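Local coordinates for ORC1-type DNA replication protein 2 (PDB 1W5S), which binds DNA and ATP and takes part in the regulation of DNA replication, using an AAA+ ATPase domain joined to a winged-helix domain, at residues H309-L314 / N401-K406; L367-P372 / L383-P388. All blocks are in the same frame, centred on the assembly; numbering follows the deposited sequence.

Contact 1: residues H309-L314 / N401-K406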
loop_
_atom_site.group_PDB
_atom_site.type_symbol
_atom_site.label_atom_id
_atom_site.label_comp_id
_atom_site.label_asym_id
_atom_site.label_seq_id
_atom_site.Cartn_x
_atom_site.Cartn_y
_atom_site.Cartn_z
ATOM N N HIS A 309 13.306 -23.567 -3.197
ATOM C CA HIS A 309 12.567 -24.411 -4.143
ATOM C C HIS A 309 11.400 -23.662 -4.785
ATOM O O HIS A 309 11.196 -23.772 -6.000
ATOM C CB HIS A 309 12.102 -25.706 -3.459
ATOM C CG HIS A 309 13.241 -26.535 -2.947
ATOM N ND1 HIS A 309 13.873 -27.489 -3.718
ATOM C CD2 HIS A 309 13.905 -26.505 -1.766
ATOM C CE1 HIS A 309 14.859 -28.030 -3.023
ATOM N NE2 HIS A 309 14.904 -27.446 -1.838
ATOM N N GLU A 310 10.661 -22.902 -3.965
ATOM C CA GLU A 310 9.611 -21.985 -4.449
ATOM C C GLU A 310 10.210 -20.809 -5.253
ATOM O O GLU A 310 9.685 -20.464 -6.319
ATOM C CB GLU A 310 8.747 -21.462 -3.277
ATOM C CG GLU A 310 7.628 -22.423 -2.848
ATOM C CD GLU A 310 7.284 -22.391 -1.337
ATOM O OE1 GLU A 310 7.960 -21.681 -0.543
ATOM O OE2 GLU A 310 6.320 -23.097 -0.947
ATOM N N LEU A 311 11.295 -20.208 -4.740
ATOM C CA LEU A 311 12.032 -19.159 -5.461
ATOM C C LEU A 311 12.561 -19.698 -6.788
ATOM O O LEU A 311 12.308 -19.122 -7.841
ATOM C CB LEU A 311 13.221 -18.615 -4.647
ATOM C CG LEU A 311 13.135 -17.368 -3.733
ATOM C CD1 LEU A 311 12.313 -16.203 -4.303
ATOM C CD2 LEU A 311 12.619 -17.754 -2.360
ATOM N N ILE A 312 13.302 -20.801 -6.724
ATOM C CA ILE A 312 13.855 -21.449 -7.921
ATOM C C ILE A 312 12.745 -21.780 -8.926
ATOM O O ILE A 312 12.892 -21.515 -10.131
ATOM C CB ILE A 312 14.694 -22.732 -7.556
ATOM C CG1 ILE A 312 16.068 -22.326 -6.990
ATOM C CG2 ILE A 312 14.904 -23.639 -8.774
ATOM C CD1 ILE A 312 16.730 -23.371 -6.109
ATOM N N ILE A 313 11.637 -22.342 -8.428
ATOM C CA ILE A 313 10.498 -22.707 -9.290
ATOM C C ILE A 313 9.831 -21.480 -9.921
ATOM O O ILE A 313 9.652 -21.431 -11.143
ATOM C CB ILE A 313 9.472 -23.603 -8.546
ATOM C CG1 ILE A 313 10.033 -25.025 -8.465
ATOM C CG2 ILE A 313 8.101 -23.607 -9.260
ATOM C CD1 ILE A 313 9.376 -25.952 -7.442
ATOM N N LEU A 314 9.478 -20.499 -9.089
ATOM C CA LEU A 314 8.896 -19.231 -9.562
ATOM C C LEU A 314 9.791 -18.492 -10.586
ATOM O O LEU A 314 9.280 -17.823 -11.496
ATOM C CB LEU A 314 8.583 -18.310 -8.372
ATOM C CG LEU A 314 7.716 -17.075 -8.692
ATOM C CD1 LEU A 314 6.233 -17.279 -8.333
ATOM C CD2 LEU A 314 8.284 -15.841 -8.003
ATOM N N ASN A 401 18.680 -12.079 -5.841
ATOM C CA ASN A 401 19.332 -11.605 -4.606
ATOM C C ASN A 401 18.883 -12.465 -3.422
ATOM O O ASN A 401 19.699 -12.899 -2.592
ATOM C CB ASN A 401 18.987 -10.138 -4.285
ATOM C CG ASN A 401 18.970 -9.248 -5.505
ATOM O OD1 ASN A 401 19.713 -9.465 -6.460
ATOM N ND2 ASN A 401 18.115 -8.226 -5.476
ATOM N N ILE A 402 17.568 -12.671 -3.346
ATOM C CA ILE A 402 16.952 -13.466 -2.285
ATOM C C ILE A 402 17.399 -14.926 -2.430
ATOM O O ILE A 402 17.653 -15.594 -1.427
ATOM C CB ILE A 402 15.374 -13.262 -2.220
ATOM C CG1 ILE A 402 14.685 -14.274 -1.286
ATOM C CG2 ILE A 402 14.738 -13.304 -3.596
ATOM C CD1 ILE A 402 14.983 -14.058 0.198
ATOM N N ILE A 403 17.563 -15.386 -3.672
ATOM C CA ILE A 403 18.047 -16.753 -3.954
ATOM C C ILE A 403 19.505 -16.955 -3.526
ATOM O O ILE A 403 19.917 -18.077 -3.223
ATOM C CB ILE A 403 17.862 -17.135 -5.481
ATOM C CG1 ILE A 403 17.066 -18.442 -5.641
ATOM C CG2 ILE A 403 19.198 -17.179 -6.248
ATOM C CD1 ILE A 403 16.187 -18.472 -6.880
ATOM N N GLN A 404 20.270 -15.863 -3.514
ATOM C CA GLN A 404 21.690 -15.885 -3.146
ATOM C C GLN A 404 21.887 -15.664 -1.636
ATOM O O GLN A 404 22.886 -16.114 -1.066
ATOM C CB GLN A 404 22.472 -14.842 -3.962
ATOM C CG GLN A 404 23.830 -15.321 -4.469
ATOM C CD GLN A 404 24.798 -15.659 -3.348
ATOM O OE1 GLN A 404 25.664 -14.848 -2.988
ATOM N NE2 GLN A 404 24.654 -16.857 -2.778
ATOM N N ALA A 405 20.937 -14.987 -0.985
ATOM C CA ALA A 405 20.926 -14.914 0.485
ATOM C C ALA A 405 20.691 -16.296 1.125
ATOM O O ALA A 405 21.095 -16.533 2.268
ATOM C CB ALA A 405 19.879 -13.906 0.973
ATOM N N LYS A 406 20.044 -17.200 0.384
ATOM C CA LYS A 406 19.782 -18.568 0.853
ATOM C C LYS A 406 20.876 -19.571 0.466
ATOM O O LYS A 406 21.166 -20.490 1.235
ATOM C CB LYS A 406 18.412 -19.063 0.369
ATOM C CG LYS A 406 17.278 -18.778 1.357
ATOM C CD LYS A 406 16.556 -17.481 1.042
ATOM C CE LYS A 406 15.476 -17.696 -0.003
ATOM N NZ LYS A 406 14.402 -18.561 0.541
#

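Contact 2: residues L367-P372 / L383-P388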
loop_
_atom_site.group_PDB
_atom_site.type_symbol
_atom_site.label_atom_id
_atom_site.label_comp_id
_atom_site.label_asym_id
_atom_site.label_seq_id
_atom_site.Cartn_x
_atom_site.Cartn_y
_atom_site.Cartn_z
ATOM N N LEU A 367 1.229 -14.824 -6.875
ATOM C CA LEU A 367 2.508 -14.805 -7.589
ATOM C C LEU A 367 2.474 -15.696 -8.852
ATOM O O LEU A 367 3.209 -15.447 -9.812
ATOM C CB LEU A 367 3.653 -15.254 -6.669
ATOM C CG LEU A 367 4.345 -14.160 -5.850
ATOM C CD1 LEU A 367 3.490 -13.685 -4.697
ATOM C CD2 LEU A 367 5.682 -14.658 -5.330
ATOM N N VAL A 368 1.627 -16.726 -8.838
ATOM C CA VAL A 368 1.388 -17.576 -10.015
ATOM C C VAL A 368 -0.119 -17.821 -10.145
ATOM O O VAL A 368 -0.824 -17.925 -9.139
ATOM C CB VAL A 368 2.178 -18.943 -9.938
ATOM C CG1 VAL A 368 1.284 -20.121 -9.482
ATOM C CG2 VAL A 368 2.846 -19.275 -11.285
ATOM N N ASP A 369 -0.613 -17.886 -11.377
ATOM C CA ASP A 369 -2.010 -18.247 -11.612
ATOM C C ASP A 369 -2.095 -19.668 -12.198
ATOM O O ASP A 369 -1.205 -20.118 -12.932
ATOM C CB ASP A 369 -2.699 -17.204 -12.514
ATOM C CG ASP A 369 -2.822 -15.822 -11.841
ATOM O OD1 ASP A 369 -3.392 -15.735 -10.725
ATOM O OD2 ASP A 369 -2.361 -14.827 -12.437
ATOM N N ALA A 370 -3.149 -20.379 -11.821
ATOM C CA ALA A 370 -3.409 -21.724 -12.319
ATOM C C ALA A 370 -4.462 -21.702 -13.451
ATOM O O ALA A 370 -5.261 -20.755 -13.571
ATOM C CB ALA A 370 -3.886 -22.620 -11.163
ATOM N N LYS A 371 -4.445 -22.740 -14.284
ATOM C CA LYS A 371 -5.532 -23.008 -15.221
ATOM C C LYS A 371 -5.780 -24.547 -15.253
ATOM O O LYS A 371 -5.052 -25.290 -15.953
ATOM C CB LYS A 371 -5.176 -22.445 -16.599
ATOM C CG LYS A 371 -6.354 -22.122 -17.514
ATOM C CD LYS A 371 -5.912 -22.153 -18.984
ATOM C CE LYS A 371 -6.663 -21.150 -19.861
ATOM N NZ LYS A 371 -6.373 -21.361 -21.316
ATOM N N PRO A 372 -6.765 -25.033 -14.450
ATOM C CA PRO A 372 -7.220 -26.445 -14.312
ATOM C C PRO A 372 -7.183 -27.416 -15.532
ATOM O O PRO A 372 -6.258 -28.221 -15.596
ATOM C CB PRO A 372 -8.643 -26.285 -13.756
ATOM C CG PRO A 372 -8.510 -25.082 -12.840
ATOM C CD PRO A 372 -7.501 -24.152 -13.511
ATOM N N LEU A 383 -2.233 -25.795 -15.635
ATOM C CA LEU A 383 -1.373 -24.850 -16.399
ATOM C C LEU A 383 -0.997 -23.587 -15.611
ATOM O O LEU A 383 -1.828 -23.036 -14.876
ATOM C CB LEU A 383 -2.066 -24.418 -17.702
ATOM C CG LEU A 383 -2.245 -25.474 -18.797
ATOM C CD1 LEU A 383 -3.155 -24.927 -19.888
ATOM C CD2 LEU A 383 -0.881 -25.926 -19.365
ATOM N N PHE A 384 0.242 -23.130 -15.793
ATOM C CA PHE A 384 0.811 -22.054 -14.978
ATOM C C PHE A 384 1.524 -20.973 -15.820
ATOM O O PHE A 384 2.266 -21.269 -16.764
ATOM C CB PHE A 384 1.807 -22.617 -13.952
ATOM C CG PHE A 384 1.242 -23.704 -13.056
ATOM C CD1 PHE A 384 1.490 -25.052 -13.328
ATOM C CD2 PHE A 384 0.499 -23.379 -11.919
ATOM C CE1 PHE A 384 0.993 -26.053 -12.503
ATOM C CE2 PHE A 384 -0.014 -24.386 -11.084
ATOM C CZ PHE A 384 0.242 -25.721 -11.374
ATOM N N ARG A 385 1.276 -19.718 -15.474
ATOM C CA ARG A 385 2.026 -18.590 -16.027
ATOM C C ARG A 385 2.338 -17.656 -14.860
ATOM O O ARG A 385 1.705 -17.746 -13.802
ATOM C CB ARG A 385 1.232 -17.849 -17.126
ATOM C CG ARG A 385 -0.221 -17.549 -16.741
ATOM C CD ARG A 385 -0.659 -16.140 -17.069
ATOM N NE ARG A 385 -1.683 -15.684 -16.125
ATOM C CZ ARG A 385 -2.872 -15.174 -16.445
ATOM N NH1 ARG A 385 -3.247 -15.010 -17.718
ATOM N NH2 ARG A 385 -3.693 -14.814 -15.465
ATOM N N LEU A 386 3.315 -16.777 -15.057
ATOM C CA LEU A 386 3.688 -15.785 -14.042
ATOM C C LEU A 386 2.505 -14.846 -13.836
ATOM O O LEU A 386 1.833 -14.482 -14.791
ATOM C CB LEU A 386 4.941 -14.998 -14.485
ATOM C CG LEU A 386 5.653 -14.132 -13.432
ATOM C CD1 LEU A 386 6.189 -14.989 -12.297
ATOM C CD2 LEU A 386 6.771 -13.280 -14.058
ATOM N N ALA A 387 2.226 -14.478 -12.591
ATOM C CA ALA A 387 1.134 -13.537 -12.332
ATOM C C ALA A 387 1.357 -12.263 -13.157
ATOM O O ALA A 387 2.401 -11.620 -13.005
ATOM C CB ALA A 387 1.025 -13.204 -10.857
ATOM N N PRO A 388 0.400 -11.927 -14.056
ATOM C CA PRO A 388 0.393 -10.778 -14.958
ATOM C C PRO A 388 1.065 -9.479 -14.468
ATOM O O PRO A 388 1.670 -8.750 -15.254
ATOM C CB PRO A 388 -1.103 -10.520 -15.143
ATOM C CG PRO A 388 -1.806 -11.743 -14.685
ATOM C CD PRO A 388 -0.806 -12.732 -14.288
#

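Contact 1: residues H309-L314 / N401-K406
Leu311 and Ile403 meet where two helices of the C-terminal winged-helix domain, 308-322 and 392-407, pack against each other. The short segments run roughly antiparallel, at 147°, with their axes 10.1 Å apart at closest approach, and no hydrogen bond joins them: the contact is made mainly by aliphatic branches. Leu311 carries most of it, each part of its side chain meeting a different residue. Its CB lies 3.7 Å from CD1 of Ile403, and its CD1 meets CG2 of Ile402 at 3.8 Å, the two side chains crossing at about a right angle. The same Ile403 CD1 also reaches the flank of Ile312, 3.9 Å from its CG1, which stands beside the backbone N of Ile312 (chi1 -76°). Lys406 completes the contact with a chain bent at chi2, chi3 and chi4, which leaves its NZ 3.5 Å from Leu311 CD2. Farther out, Tyr345 of helix 330-345 touches both Ile312 and Ile403, and Leu303 and Leu306 touch Leu311, so a third helix and the loop before helix 308-322 also border the seam. That loop also positions Lys406, whose NZ is hydrogen-bonded to the backbone O of Leu306.

Contact 2: residues L367-P372 / L383-P388
Asp369 and Arg385 face each other as a hydrogen-bonded pair in the antiparallel beta hairpin that forms the wing of the winged-helix domain. Their side chains share one face of the two-stranded sheet with Lys371 and Leu383. A salt bridge links Arg385 NH2 to Asp369 OD2 at 3.3 Å; the bond is nearly straight (166°) but weak, and the carboxylate meets the guanidinium at its edge, with the two planes 77° apart. Arg385 CG sits between its own backbone N and carbonyl carbon (chi1 47°), and a bend at chi2 carries the guanidinium over to Asp369 on the partner strand. Pro388 lies over one face of that group, its CG 3.6 Å above the plane and offset toward the rim, while its CD packs 3.2 Å from Asp369 OD2. With an alanine here instead of the arginine, the Asp369 carboxylate is likely to lose its charged mate in the hairpin, and Pro388 the flat group it lies over. Farther along, Lys371 and Leu383 lie side by side, CB to CB 3.8 Å, and their backbones are bonded both ways: Leu383 N to Lys371 O at 2.9 Å, and a weak, more bent return from Lys371 N to Leu383 O. On the other face lie Ala370 and Phe384; Val368 CG1 comes obliquely to the Phe384 ring, 4.1 Å from its CD2. Beyond the strand end, Ala387 N donates to Leu367 O at 3.1 Å. Outside the hairpin, Trp327 makes a cation-pi contact with Lys371 and also touches Leu383 and Arg385. Helix 352-364 packs on Val368, Ala370 and Phe384, and Leu386 packs against helices 308-322 and 392-407.

Both contacts belong to the C-terminal winged-helix domain, with centres 18 Å apart. Along the chain, helix 308-322 comes first, the hairpin 368-371/383-386 follows helix 352-364, and helix 392-407 comes directly after the second strand, so that contact 2 falls within the span bracketed by the two halves of contact 1. They also meet in space: Leu314 CD1 packs 3.7 Å from Leu367 CB. Helices 308-322 and 392-407, paired in contact 1, both reach Leu386 of contact 2, joining the helical core to the base of the wing through apolar contacts. In winged-helix proteins the wing commonly approaches DNA, consistent with the DNA binding of this protein.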